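Local coordinates for protein 3'-5'-exonuclease (Saccharomyces cerevisiae, PDB 3E2V) that probably cleaves DNA as a magnesium-dependent TatD-type nuclease, nicking double strands as an endonuclease and trimming them from the 3' end as an exonuclease, at residues T22-F26 / D303-C307; A134-L138 / T227-Q231; A332-K338 / L350-K354. The contacts are given in a common frame with arbitrary orientation. Residue numbers count along the deposited sequence, not the author numbering.

Interaction 1 of 3, residues T22-F26 / D303-C307; sequences TDPMF and DAPWC. With MG (magnesium ion), chain E.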
ATOM      1  N   THR A  22      -5.716   5.134  -8.488  1.00 14.76           N
ATOM      2  CA  THR A  22      -5.347   6.256  -9.352  1.00 15.44           C
ATOM      3  C   THR A  22      -4.489   5.861 -10.555  1.00 15.74           C
ATOM      4  O   THR A  22      -4.166   6.729 -11.377  1.00 15.87           O
ATOM      5  CB  THR A  22      -4.573   7.333  -8.588  1.00 15.09           C
ATOM      6  OG1 THR A  22      -3.304   6.802  -8.158  1.00 16.17           O
ATOM      7  CG2 THR A  22      -5.367   7.822  -7.394  1.00 16.16           C
ATOM      8  N   ASP A  23      -4.084   4.589 -10.664  1.00 15.28           N
ATOM      9  CA  ASP A  23      -3.198   4.212 -11.748  1.00 15.46           C
ATOM     10  C   ASP A  23      -3.831   4.496 -13.109  1.00 15.04           C
ATOM     11  O   ASP A  23      -5.018   4.246 -13.288  1.00 15.64           O
ATOM     12  CB  ASP A  23      -2.813   2.748 -11.664  1.00 15.12           C
ATOM     13  CG  ASP A  23      -1.701   2.431 -12.622  1.00 16.65           C
ATOM     14  OD1 ASP A  23      -0.531   2.602 -12.243  1.00 19.07           O
ATOM     15  OD2 ASP A  23      -2.005   2.090 -13.774  1.00 16.59           O
ATOM     16  N   PRO A  24      -3.053   5.054 -14.059  1.00 15.13           N
ATOM     17  CA  PRO A  24      -3.643   5.330 -15.371  1.00 15.17           C
ATOM     18  C   PRO A  24      -4.354   4.174 -16.073  1.00 14.93           C
ATOM     19  O   PRO A  24      -5.297   4.427 -16.823  1.00 14.46           O
ATOM     20  CB  PRO A  24      -2.451   5.844 -16.182  1.00 15.95           C
ATOM     21  CG  PRO A  24      -1.611   6.524 -15.134  1.00 16.72           C
ATOM     22  CD  PRO A  24      -1.666   5.546 -13.986  1.00 15.31           C
ATOM     23  N   MET A  25      -3.961   2.930 -15.811  1.00 14.32           N
ATOM     24  CA  MET A  25      -4.630   1.789 -16.469  1.00 13.90           C
ATOM     25  C   MET A  25      -6.124   1.720 -16.097  1.00 14.27           C
ATOM     26  O   MET A  25      -6.968   1.342 -16.914  1.00 14.51           O
ATOM     27  CB  MET A  25      -3.944   0.455 -16.125  1.00 14.72           C
ATOM     28  CG  MET A  25      -2.610   0.237 -16.816  1.00 15.39           C
ATOM     29  SD  MET A  25      -1.987  -1.506 -16.638  1.00 14.45           S
ATOM     30  CE  MET A  25      -0.645  -1.193 -15.536  1.00 21.57           C
ATOM     31  N   PHE A  26      -6.445   2.110 -14.861  1.00 14.32           N
ATOM     32  CA  PHE A  26      -7.836   2.123 -14.411  1.00 14.44           C
ATOM     33  C   PHE A  26      -8.642   3.271 -15.019  1.00 14.44           C
ATOM     34  O   PHE A  26      -9.877   3.321 -14.921  1.00 15.21           O
ATOM     35  CB  PHE A  26      -7.918   2.139 -12.881  1.00 14.30           C
ATOM     36  CG  PHE A  26      -7.389   0.884 -12.246  1.00 13.88           C
ATOM     37  CD1 PHE A  26      -7.700  -0.361 -12.783  1.00 14.79           C
ATOM     38  CD2 PHE A  26      -6.581   0.944 -11.101  1.00 14.21           C
ATOM     39  CE1 PHE A  26      -7.208  -1.536 -12.192  1.00 16.04           C
ATOM     40  CE2 PHE A  26      -6.103  -0.212 -10.491  1.00 14.16           C
ATOM     41  CZ  PHE A  26      -6.414  -1.458 -11.040  1.00 16.06           C
ATOM     42  N   ASP A 303      -2.403  -5.221  -4.934  1.00 12.45           N
ATOM     43  CA  ASP A 303      -1.500  -4.269  -5.621  1.00 12.66           C
ATOM     44  C   ASP A 303      -1.989  -3.955  -7.033  1.00 12.72           C
ATOM     45  O   ASP A 303      -1.207  -3.473  -7.869  1.00 12.93           O
ATOM     46  CB  ASP A 303      -0.033  -4.747  -5.622  1.00 12.68           C
ATOM     47  CG  ASP A 303       0.942  -3.594  -5.676  1.00 16.10           C
ATOM     48  OD1 ASP A 303       0.671  -2.553  -5.025  1.00 14.79           O
ATOM     49  OD2 ASP A 303       1.983  -3.727  -6.363  1.00 20.41           O
ATOM     50  N   ALA A 304      -3.281  -4.187  -7.282  1.00 12.25           N
ATOM     51  CA  ALA A 304      -3.832  -3.925  -8.628  1.00 12.14           C
ATOM     52  C   ALA A 304      -3.468  -2.486  -9.060  1.00 12.67           C
ATOM     53  O   ALA A 304      -3.533  -1.548  -8.251  1.00 12.63           O
ATOM     54  CB  ALA A 304      -5.302  -4.127  -8.623  1.00 13.45           C
ATOM     55  N   PRO A 305      -3.078  -2.284 -10.322  1.00 12.98           N
ATOM     56  CA  PRO A 305      -3.138  -3.214 -11.450  1.00 13.65           C
ATOM     57  C   PRO A 305      -1.954  -4.164 -11.595  1.00 13.78           C
ATOM     58  O   PRO A 305      -1.887  -4.893 -12.592  1.00 14.29           O
ATOM     59  CB  PRO A 305      -3.163  -2.268 -12.648  1.00 14.37           C
ATOM     60  CG  PRO A 305      -2.218  -1.174 -12.224  1.00 13.44           C
ATOM     61  CD  PRO A 305      -2.531  -0.965 -10.728  1.00 13.26           C
ATOM     62  N   TRP A 306      -1.023  -4.128 -10.647  1.00 14.86           N
ATOM     63  CA  TRP A 306       0.178  -4.966 -10.657  1.00 14.84           C
ATOM     64  C   TRP A 306      -0.076  -6.309  -9.992  1.00 14.85           C
ATOM     65  O   TRP A 306      -1.160  -6.558  -9.448  1.00 13.97           O
ATOM     66  CB  TRP A 306       1.297  -4.239  -9.900  1.00 16.95           C
ATOM     67  CG  TRP A 306       1.373  -2.786 -10.274  1.00 19.40           C
ATOM     68  CD1 TRP A 306       1.105  -1.705  -9.469  1.00 21.63           C
ATOM     69  CD2 TRP A 306       1.715  -2.257 -11.555  1.00 22.90           C
ATOM     70  NE1 TRP A 306       1.270  -0.540 -10.175  1.00 22.99           N
ATOM     71  CE2 TRP A 306       1.643  -0.845 -11.458  1.00 22.83           C
ATOM     72  CE3 TRP A 306       2.086  -2.838 -12.778  1.00 24.21           C
ATOM     73  CZ2 TRP A 306       1.921  -0.003 -12.545  1.00 23.45           C
ATOM     74  CZ3 TRP A 306       2.368  -1.998 -13.860  1.00 23.51           C
ATOM     75  CH2 TRP A 306       2.283  -0.596 -13.731  1.00 22.68           C
ATOM     76  N   CYS A 307       0.922  -7.190 -10.082  1.00 14.07           N
ATOM     77  CA  CYS A 307       0.960  -8.425  -9.294  1.00 14.34           C
ATOM     78  C   CYS A 307      -0.098  -9.467  -9.645  1.00 15.26           C
ATOM     79  O   CYS A 307      -0.548 -10.235  -8.781  1.00 14.83           O
ATOM     80  CB  CYS A 307       0.965  -8.109  -7.796  1.00 14.69           C
ATOM     81  SG  CYS A 307       2.402  -7.112  -7.279  1.00 16.14           S
TER
HETATM   82 MG    MG E 427       2.331  -1.260  -4.229  1.00 26.21          MG
HETATM   83  O   HOH W   1       0.274   2.132  -9.708  1.00 31.35           O
HETATM   84  O   HOH W   2       2.538  -0.539  -6.149  1.00 32.00           O
HETATM   85  O   HOH W   3       3.836  -2.527  -4.644  1.00 37.34           O
HETATM   86  O   HOH W   4       1.036   0.313  -3.943  1.00 36.38           O
HETATM   87  O   HOH W   5       4.385   0.113  -3.494  1.00 26.60           O
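This is a loop-to-loop contact of the TIM-barrel-like TatD fold: residues 22-26, in the loop after strand 18-19, meet residues 303-307, in the loop after strand 298-300, the last strand of the parallel sheet. It adjoins the metal site, for Asp303 OD1 binds the magnesium ion at 2.2 Å, alongside four waters and His253. No direct hydrogen bond crosses between the segments, and they bury 269 Å² together.

Apolar side chains supply most of the contact. Pro305, preceded by a cis peptide bond, meets two of them: Met25 CE lies 3.7 Å from Pro305 CG, and Phe26 CE2 lies 3.7 Å from Pro305 CD. Phe26 also reaches Ala304, with Phe26 CZ 3.8 Å from Ala304 CB, and Ala304 O sits at the edge of the ring. The Met25 methyl continues onto the indole, Met25 CE to Trp306 CH2 being 3.5 Å. Asp23 fixes the turn of its own segment: its OD2 accepts from Met25 N at 2.9 Å, an Asx turn, while Phe26 N bonds to Asp23 O at 3.0 Å. The other carboxylate oxygen, Asp23 OD1, receives a hydrogen bond from water 1 at 2.7 Å, and the same water accepts from Trp306 NE1 at 2.9 Å.

Asn20 hydrogen-bonds to both Ala304 and Asp303, and Cys307 is tied to Cys279 by a disulfide. The chemistry thus implies a division along 303-307: Asp303 faces the magnesium, whereas the next three residues rest on the 22-26 loop through apolar contacts and one water bridge.

Interaction 2 of 3, residues A134-L138 / T227-Q231; sequences AQGKL and TFQLQ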
ATOM      1  N   ALA A 134      12.323  22.473   1.467  1.00 18.77           N
ATOM      2  CA  ALA A 134      11.870  21.212   2.083  1.00 18.24           C
ATOM      3  C   ALA A 134      11.060  21.437   3.348  1.00 18.28           C
ATOM      4  O   ALA A 134      10.087  20.729   3.608  1.00 17.53           O
ATOM      5  CB  ALA A 134      13.052  20.292   2.359  1.00 18.48           C
ATOM      6  N   GLN A 135      11.456  22.421   4.149  1.00 17.56           N
ATOM      7  CA  GLN A 135      10.661  22.785   5.324  1.00 17.36           C
ATOM      8  C   GLN A 135       9.218  23.134   4.947  1.00 17.45           C
ATOM      9  O   GLN A 135       8.264  22.713   5.615  1.00 17.50           O
ATOM     10  CB  GLN A 135      11.306  23.937   6.106  1.00 18.06           C
ATOM     11  CG  GLN A 135      12.543  23.554   6.902  1.00 19.72           C
ATOM     12  CD  GLN A 135      13.395  24.762   7.262  1.00 22.11           C
ATOM     13  OE1 GLN A 135      13.111  25.885   6.841  1.00 24.19           O
ATOM     14  NE2 GLN A 135      14.449  24.532   8.044  1.00 23.60           N
ATOM     15  N   GLY A 136       9.065  23.893   3.859  1.00 16.98           N
ATOM     16  CA  GLY A 136       7.733  24.266   3.374  1.00 17.15           C
ATOM     17  C   GLY A 136       6.925  23.091   2.850  1.00 17.12           C
ATOM     18  O   GLY A 136       5.711  23.026   3.054  1.00 17.57           O
ATOM     19  N   LYS A 137       7.600  22.171   2.169  1.00 17.05           N
ATOM     20  CA  LYS A 137       6.908  21.001   1.636  1.00 16.68           C
ATOM     21  C   LYS A 137       6.455  20.061   2.746  1.00 16.80           C
ATOM     22  O   LYS A 137       5.373  19.476   2.676  1.00 16.88           O
ATOM     23  CB  LYS A 137       7.766  20.256   0.608  1.00 17.51           C
ATOM     24  CG  LYS A 137       8.010  21.061  -0.686  1.00 18.08           C
ATOM     25  CD  LYS A 137       6.710  21.483  -1.370  1.00 20.76           C
ATOM     26  CE  LYS A 137       6.089  20.343  -2.165  1.00 23.56           C
ATOM     27  NZ  LYS A 137       4.867  20.822  -2.896  1.00 25.64           N
ATOM     28  N   LEU A 138       7.284  19.914   3.775  1.00 16.96           N
ATOM     29  CA  LEU A 138       6.884  19.105   4.913  1.00 15.91           C
ATOM     30  C   LEU A 138       5.700  19.727   5.654  1.00 15.98           C
ATOM     31  O   LEU A 138       4.770  19.025   6.066  1.00 15.90           O
ATOM     32  CB  LEU A 138       8.081  18.900   5.851  1.00 15.69           C
ATOM     33  CG  LEU A 138       9.100  17.869   5.358  1.00 15.53           C
ATOM     34  CD1 LEU A 138      10.420  18.072   6.090  1.00 17.09           C
ATOM     35  CD2 LEU A 138       8.584  16.431   5.551  1.00 15.46           C
ATOM     36  N   THR A 227      16.241  19.854  12.114  1.00 20.02           N
ATOM     37  CA  THR A 227      16.679  20.510  10.885  1.00 19.60           C
ATOM     38  C   THR A 227      15.515  21.085  10.081  1.00 19.55           C
ATOM     39  O   THR A 227      15.603  22.196   9.536  1.00 19.92           O
ATOM     40  CB  THR A 227      17.506  19.539  10.027  1.00 20.30           C
ATOM     41  OG1 THR A 227      18.689  19.173  10.761  1.00 21.62           O
ATOM     42  CG2 THR A 227      17.917  20.170   8.696  1.00 20.76           C
ATOM     43  N   PHE A 228      14.412  20.341  10.020  1.00 18.29           N
ATOM     44  CA  PHE A 228      13.278  20.757   9.189  1.00 18.39           C
ATOM     45  C   PHE A 228      12.185  21.504   9.944  1.00 18.79           C
ATOM     46  O   PHE A 228      11.095  21.758   9.418  1.00 18.49           O
ATOM     47  CB  PHE A 228      12.774  19.561   8.357  1.00 17.44           C
ATOM     48  CG  PHE A 228      13.829  19.033   7.413  1.00 16.31           C
ATOM     49  CD1 PHE A 228      13.997  19.599   6.156  1.00 15.47           C
ATOM     50  CD2 PHE A 228      14.702  18.032   7.809  1.00 15.13           C
ATOM     51  CE1 PHE A 228      15.011  19.132   5.295  1.00 18.25           C
ATOM     52  CE2 PHE A 228      15.712  17.559   6.964  1.00 17.79           C
ATOM     53  CZ  PHE A 228      15.871  18.123   5.702  1.00 17.15           C
ATOM     54  N   GLN A 229      12.505  21.884  11.184  1.00 19.97           N
ATOM     55  CA  GLN A 229      11.677  22.808  11.970  1.00 21.66           C
ATOM     56  C   GLN A 229      10.234  22.324  12.166  1.00 21.58           C
ATOM     57  O   GLN A 229       9.279  23.101  12.113  1.00 21.47           O
ATOM     58  CB  GLN A 229      11.720  24.247  11.395  1.00 21.71           C
ATOM     59  CG  GLN A 229      13.111  24.896  11.402  1.00 24.32           C
ATOM     60  CD  GLN A 229      13.128  26.348  10.902  1.00 25.12           C
ATOM     61  OE1 GLN A 229      12.163  26.840  10.307  1.00 30.77           O
ATOM     62  NE2 GLN A 229      14.251  27.030  11.133  1.00 30.19           N
ATOM     63  N   LEU A 230      10.084  21.030  12.438  1.00 21.31           N
ATOM     64  CA  LEU A 230       8.759  20.438  12.604  1.00 22.05           C
ATOM     65  C   LEU A 230       8.121  20.837  13.922  1.00 23.95           C
ATOM     66  O   LEU A 230       6.899  20.872  14.049  1.00 24.30           O
ATOM     67  CB  LEU A 230       8.841  18.917  12.517  1.00 21.29           C
ATOM     68  CG  LEU A 230       9.401  18.303  11.239  1.00 20.78           C
ATOM     69  CD1 LEU A 230       9.428  16.780  11.363  1.00 20.83           C
ATOM     70  CD2 LEU A 230       8.598  18.724  10.011  1.00 20.81           C
ATOM     71  N   GLN A 231       8.954  21.131  14.911  1.00 26.27           N
ATOM     72  CA  GLN A 231       8.455  21.497  16.232  1.00 29.54           C
ATOM     73  C   GLN A 231       7.876  22.921  16.248  1.00 30.58           C
ATOM     74  O   GLN A 231       7.378  23.382  17.279  1.00 32.21           O
ATOM     75  CB  GLN A 231       9.550  21.266  17.291  1.00 29.66           C
ATOM     76  CG  GLN A 231       9.860  19.769  17.457  1.00 30.46           C
ATOM     77  CD  GLN A 231      11.126  19.484  18.237  1.00 30.99           C
ATOM     78  OE1 GLN A 231      11.424  20.142  19.243  1.00 33.52           O
ATOM     79  NE2 GLN A 231      11.879  18.489  17.786  1.00 28.14           N
TER
HETATM   80  O   HOH W   6       8.499  22.374   8.364  1.00 22.42           O
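Gln135 takes an extended side-chain conformation (chi1 m, chi2 t) that carries its amide across to the loop at 227-231, although its CA-to-CB bond points sideways. Gln135 NE2 donates to Thr227 O at 3.0 Å with an N-H...O angle of 154°, the one direct hydrogen bond between the segments, and the side chain's CG lies 3.4 Å from Phe228 O. Water 6 adds a second polar link nearby, donating to Gln135 O at 2.8 Å and to Phe228 O at 2.9 Å.

Phe228 is the main apolar partner from the loop, its chi1 m rotamer setting the ring where Phe228 CE1 meets Ala134 CB at 3.7 Å. One turn on, Leu138 (m, t) brings CD1 to 3.6 Å from Phe228 CB. Leu230, also m, t, points its CB sideways but its end comes nearer, leaving Leu230 CD2 4.2 Å from Leu138 CB. Between Phe228 and Leu230, Gln229 adopts a left-handed backbone conformation (phi/psi 58/42); Gln229 CG remains 3.6 Å from Gln135 NE2.

The contact joins one side of helix 132-149 to the loop between strands 221-222 and 241-242. Helix 174-187 lies beside both segments, Phe180 meeting the Phe228 ring at about 60° between planes and Ile187 touching Leu138, while Val127 of helix 118-129 touches Ala134 and Phe228.

Interaction 3 of 3, residues A332-K338 / L350-K354; sequences AFKSVKK and LYMVK. With GOL (glycerol), chain D.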
ATOM      1  N   ALA A 332     -12.057 -14.237 -13.223  1.00 21.21           N
ATOM      2  CA  ALA A 332     -13.348 -14.084 -12.539  1.00 19.85           C
ATOM      3  C   ALA A 332     -14.472 -13.585 -13.459  1.00 18.97           C
ATOM      4  O   ALA A 332     -15.661 -13.780 -13.179  1.00 18.68           O
ATOM      5  CB  ALA A 332     -13.199 -13.161 -11.337  1.00 19.87           C
ATOM      6  N   PHE A 333     -14.064 -12.905 -14.525  1.00 18.45           N
ATOM      7  CA  PHE A 333     -14.948 -12.316 -15.537  1.00 18.94           C
ATOM      8  C   PHE A 333     -14.184 -12.459 -16.844  1.00 19.50           C
ATOM      9  O   PHE A 333     -12.971 -12.650 -16.825  1.00 20.65           O
ATOM     10  CB  PHE A 333     -15.174 -10.824 -15.243  1.00 18.26           C
ATOM     11  CG  PHE A 333     -15.895 -10.566 -13.949  1.00 18.09           C
ATOM     12  CD1 PHE A 333     -17.278 -10.496 -13.919  1.00 17.61           C
ATOM     13  CD2 PHE A 333     -15.191 -10.424 -12.755  1.00 18.32           C
ATOM     14  CE1 PHE A 333     -17.956 -10.281 -12.728  1.00 17.97           C
ATOM     15  CE2 PHE A 333     -15.860 -10.203 -11.551  1.00 18.05           C
ATOM     16  CZ  PHE A 333     -17.244 -10.143 -11.537  1.00 17.25           C
ATOM     17  N   LYS A 334     -14.877 -12.360 -17.979  1.00 20.51           N
ATOM     18  CA  LYS A 334     -14.200 -12.468 -19.271  1.00 21.42           C
ATOM     19  C   LYS A 334     -13.160 -11.359 -19.361  1.00 20.91           C
ATOM     20  O   LYS A 334     -13.442 -10.235 -18.958  1.00 20.47           O
ATOM     21  CB  LYS A 334     -15.191 -12.302 -20.429  1.00 22.45           C
ATOM     22  CG  LYS A 334     -14.568 -12.476 -21.826  1.00 26.65           C
ATOM     23  CD  LYS A 334     -13.964 -13.858 -22.000  1.00 30.41           C
ATOM     24  CE  LYS A 334     -13.128 -14.005 -23.266  1.00 33.31           C
ATOM     25  NZ  LYS A 334     -12.310 -15.260 -23.171  1.00 33.10           N
ATOM     26  N   SER A 335     -11.983 -11.684 -19.889  1.00 21.06           N
ATOM     27  CA  SER A 335     -10.846 -10.767 -19.993  1.00 21.77           C
ATOM     28  C   SER A 335     -10.546 -10.558 -21.470  1.00 21.52           C
ATOM     29  O   SER A 335     -10.407 -11.529 -22.215  1.00 23.14           O
ATOM     30  CB  SER A 335      -9.640 -11.388 -19.290  1.00 22.44           C
ATOM     31  OG  SER A 335      -8.518 -10.528 -19.238  1.00 27.74           O
ATOM     32  N   VAL A 336     -10.483  -9.299 -21.903  1.00 19.55           N
ATOM     33  CA  VAL A 336     -10.204  -8.965 -23.310  1.00 19.32           C
ATOM     34  C   VAL A 336      -8.975  -8.073 -23.416  1.00 19.17           C
ATOM     35  O   VAL A 336      -8.560  -7.442 -22.434  1.00 18.40           O
ATOM     36  CB  VAL A 336     -11.400  -8.250 -23.980  1.00 19.56           C
ATOM     37  CG1 VAL A 336     -12.616  -9.175 -24.097  1.00 20.83           C
ATOM     38  CG2 VAL A 336     -11.775  -6.963 -23.237  1.00 19.86           C
ATOM     39  N   LYS A 337      -8.390  -7.986 -24.611  1.00 18.64           N
ATOM     40  CA  LYS A 337      -7.249  -7.091 -24.813  1.00 19.91           C
ATOM     41  C   LYS A 337      -7.710  -5.636 -24.629  1.00 18.31           C
ATOM     42  O   LYS A 337      -8.890  -5.319 -24.816  1.00 18.75           O
ATOM     43  CB  LYS A 337      -6.624  -7.283 -26.204  1.00 19.82           C
ATOM     44  CG  LYS A 337      -6.135  -8.713 -26.496  1.00 21.89           C
ATOM     45  CD  LYS A 337      -5.716  -8.901 -27.974  1.00 23.85           C
ATOM     46  CE  LYS A 337      -6.882  -8.651 -28.969  1.00 28.35           C
ATOM     47  NZ  LYS A 337      -7.801  -9.817 -29.289  1.00 28.78           N
ATOM     48  N   LYS A 338      -6.785  -4.762 -24.242  1.00 18.95           N
ATOM     49  CA  LYS A 338      -7.144  -3.365 -23.942  1.00 18.72           C
ATOM     50  C   LYS A 338      -7.871  -2.640 -25.092  1.00 19.10           C
ATOM     51  O   LYS A 338      -8.714  -1.787 -24.843  1.00 18.63           O
ATOM     52  CB  LYS A 338      -5.910  -2.573 -23.491  1.00 18.82           C
ATOM     53  CG  LYS A 338      -4.772  -2.592 -24.512  1.00 19.76           C
ATOM     54  CD  LYS A 338      -3.566  -1.823 -24.015  1.00 21.84           C
ATOM     55  CE  LYS A 338      -2.417  -1.880 -25.017  1.00 25.19           C
ATOM     56  NZ  LYS A 338      -1.778  -3.211 -25.077  1.00 26.76           N
ATOM     57  N   LEU A 350     -19.832  -7.639 -17.302  1.00 20.38           N
ATOM     58  CA  LEU A 350     -18.600  -7.005 -16.836  1.00 19.39           C
ATOM     59  C   LEU A 350     -17.377  -7.705 -17.393  1.00 18.48           C
ATOM     60  O   LEU A 350     -17.284  -8.940 -17.382  1.00 18.82           O
ATOM     61  CB  LEU A 350     -18.582  -7.028 -15.302  1.00 18.74           C
ATOM     62  CG  LEU A 350     -19.680  -6.208 -14.611  1.00 20.40           C
ATOM     63  CD1 LEU A 350     -19.769  -6.583 -13.121  1.00 21.96           C
ATOM     64  CD2 LEU A 350     -19.490  -4.706 -14.779  1.00 23.13           C
ATOM     65  N   TYR A 351     -16.422  -6.912 -17.871  1.00 18.11           N
ATOM     66  CA  TYR A 351     -15.226  -7.425 -18.535  1.00 17.62           C
ATOM     67  C   TYR A 351     -13.955  -6.853 -17.934  1.00 17.48           C
ATOM     68  O   TYR A 351     -13.944  -5.689 -17.534  1.00 16.90           O
ATOM     69  CB  TYR A 351     -15.225  -7.029 -20.015  1.00 19.26           C
ATOM     70  CG  TYR A 351     -16.190  -7.795 -20.887  1.00 20.92           C
ATOM     71  CD1 TYR A 351     -15.740  -8.848 -21.678  1.00 22.53           C
ATOM     72  CD2 TYR A 351     -17.535  -7.440 -20.949  1.00 22.02           C
ATOM     73  CE1 TYR A 351     -16.617  -9.546 -22.502  1.00 23.96           C
ATOM     74  CE2 TYR A 351     -18.423  -8.146 -21.765  1.00 23.00           C
ATOM     75  CZ  TYR A 351     -17.945  -9.184 -22.531  1.00 23.24           C
ATOM     76  OH  TYR A 351     -18.806  -9.895 -23.348  1.00 26.43           O
ATOM     77  N   MET A 352     -12.908  -7.675 -17.899  1.00 16.76           N
ATOM     78  CA  MET A 352     -11.567  -7.296 -17.436  1.00 16.20           C
ATOM     79  C   MET A 352     -10.649  -7.084 -18.633  1.00 16.52           C
ATOM     80  O   MET A 352     -11.001  -7.435 -19.769  1.00 16.96           O
ATOM     81  CB  MET A 352     -10.960  -8.379 -16.525  1.00 16.91           C
ATOM     82  CG  MET A 352     -11.864  -8.762 -15.344  1.00 16.17           C
ATOM     83  SD  MET A 352     -11.292 -10.129 -14.248  1.00 12.99           S
ATOM     84  CE  MET A 352      -9.982  -9.294 -13.343  1.00 19.86           C
ATOM     85  N   VAL A 353      -9.489  -6.489 -18.363  1.00 15.85           N
ATOM     86  CA  VAL A 353      -8.488  -6.243 -19.395  1.00 16.05           C
ATOM     87  C   VAL A 353      -7.298  -7.165 -19.157  1.00 17.29           C
ATOM     88  O   VAL A 353      -6.737  -7.191 -18.057  1.00 16.79           O
ATOM     89  CB  VAL A 353      -8.039  -4.765 -19.386  1.00 15.52           C
ATOM     90  CG1 VAL A 353      -6.850  -4.580 -20.340  1.00 17.32           C
ATOM     91  CG2 VAL A 353      -9.213  -3.844 -19.730  1.00 16.11           C
ATOM     92  N   LYS A 354      -6.924  -7.939 -20.179  1.00 17.24           N
ATOM     93  CA  LYS A 354      -5.801  -8.875 -20.067  1.00 18.86           C
ATOM     94  C   LYS A 354      -4.550  -8.126 -19.625  1.00 18.10           C
ATOM     95  O   LYS A 354      -4.219  -7.079 -20.189  1.00 18.05           O
ATOM     96  CB  LYS A 354      -5.550  -9.602 -21.399  1.00 18.26           C
ATOM     97  CG  LYS A 354      -6.731 -10.457 -21.851  1.00 21.98           C
ATOM     98  CD  LYS A 354      -6.434 -11.204 -23.141  1.00 21.71           C
ATOM     99  CE  LYS A 354      -7.613 -12.086 -23.563  1.00 27.00           C
ATOM    100  NZ  LYS A 354      -7.926 -13.174 -22.577  1.00 31.50           N
TER
HETATM  101  C1  GOL D 426      -5.461  -9.952 -15.778  1.00 27.62           C
HETATM  102  O1  GOL D 426      -5.125 -10.741 -16.908  1.00 26.92           O
HETATM  103  C2  GOL D 426      -6.967  -9.863 -15.565  1.00 26.86           C
HETATM  104  O2  GOL D 426      -7.582  -9.304 -16.696  1.00 28.63           O
HETATM  105  C3  GOL D 426      -7.571 -11.251 -15.338  1.00 26.97           C
HETATM  106  O3  GOL D 426      -7.520 -11.592 -13.965  1.00 24.21           O
HETATM  107  O   HOH W   7     -17.634 -11.616 -17.892  1.00 24.52           O
HETATM  108  O   HOH W   8      -4.542  -5.983 -22.898  1.00 22.62           O
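Strands 334-336 and 351-353 run parallel as a two-stranded sheet, with a strong twist: their short axes approach to 4.4 Å at an angle of 41°. Three well-aligned backbone bonds set the register. Met352 N donates to Lys334 O at 2.8 Å (172°), Val336 N to Met352 O at 2.9 Å (168°), and Lys354 N to Val336 O at 2.8 Å (166°). Ser335 is paired with Met352 and Val336 with Val353, the CA atoms of these pairs being 4.4 and 5.1 Å apart. Waters add to the link on either side of these bonds: water 7 joins Lys334 N to Leu350 O, and water 8 joins Lys338 N to Lys354 O.

Ser335 and Met352 lie on one face. Next to them, Phe333 CB packs 3.9 Å from Met352 CG, and Met352 SD stands at the edge of the Phe333 ring, 5.5 Å from its centroid, a Met-aromatic contact. A glycerol, probably from the crystallisation liquor, donates from O2 to Val353 O at 2.7 Å. The other face holds Val336, Tyr351 and Val353, with Val336 CG1 4.0 Å from Tyr351 CD1; on that side too, Lys334 CG lies 3.6 Å from Tyr351 CE1. Lys354 NZ reaches back to Ser335 O at 3.0 Å in a weak hydrogen bond.

The pair is separate from the eight-stranded parallel sheet. Helix 40-49 borders its beginning, where Arg46 touches Phe333 and Leu350, and strand 29-30 borders its end, where Tyr30 touches Lys338 and Val353.

Overall arrangement
Interaction 1 closes a loop of 276 residues that takes in most of the eight-stranded parallel sheet, and interaction 2 is nested within it; interaction 3 follows later in the chain, with 11 residues between its strands. The centres of interactions 1 and 3 are 14 Å apart, on the same side of the chain's centre, and both border strand 29-30: Met25 and Val353 each touch Tyr30. Interaction 2 lies on the opposite side from interaction 3, its centre 46 Å from that of interaction 3 and 32 Å from that of interaction 1. None of the three touches another. Interaction 1 alone holds a magnesium ligand; the others join peripheral elements away from the metal.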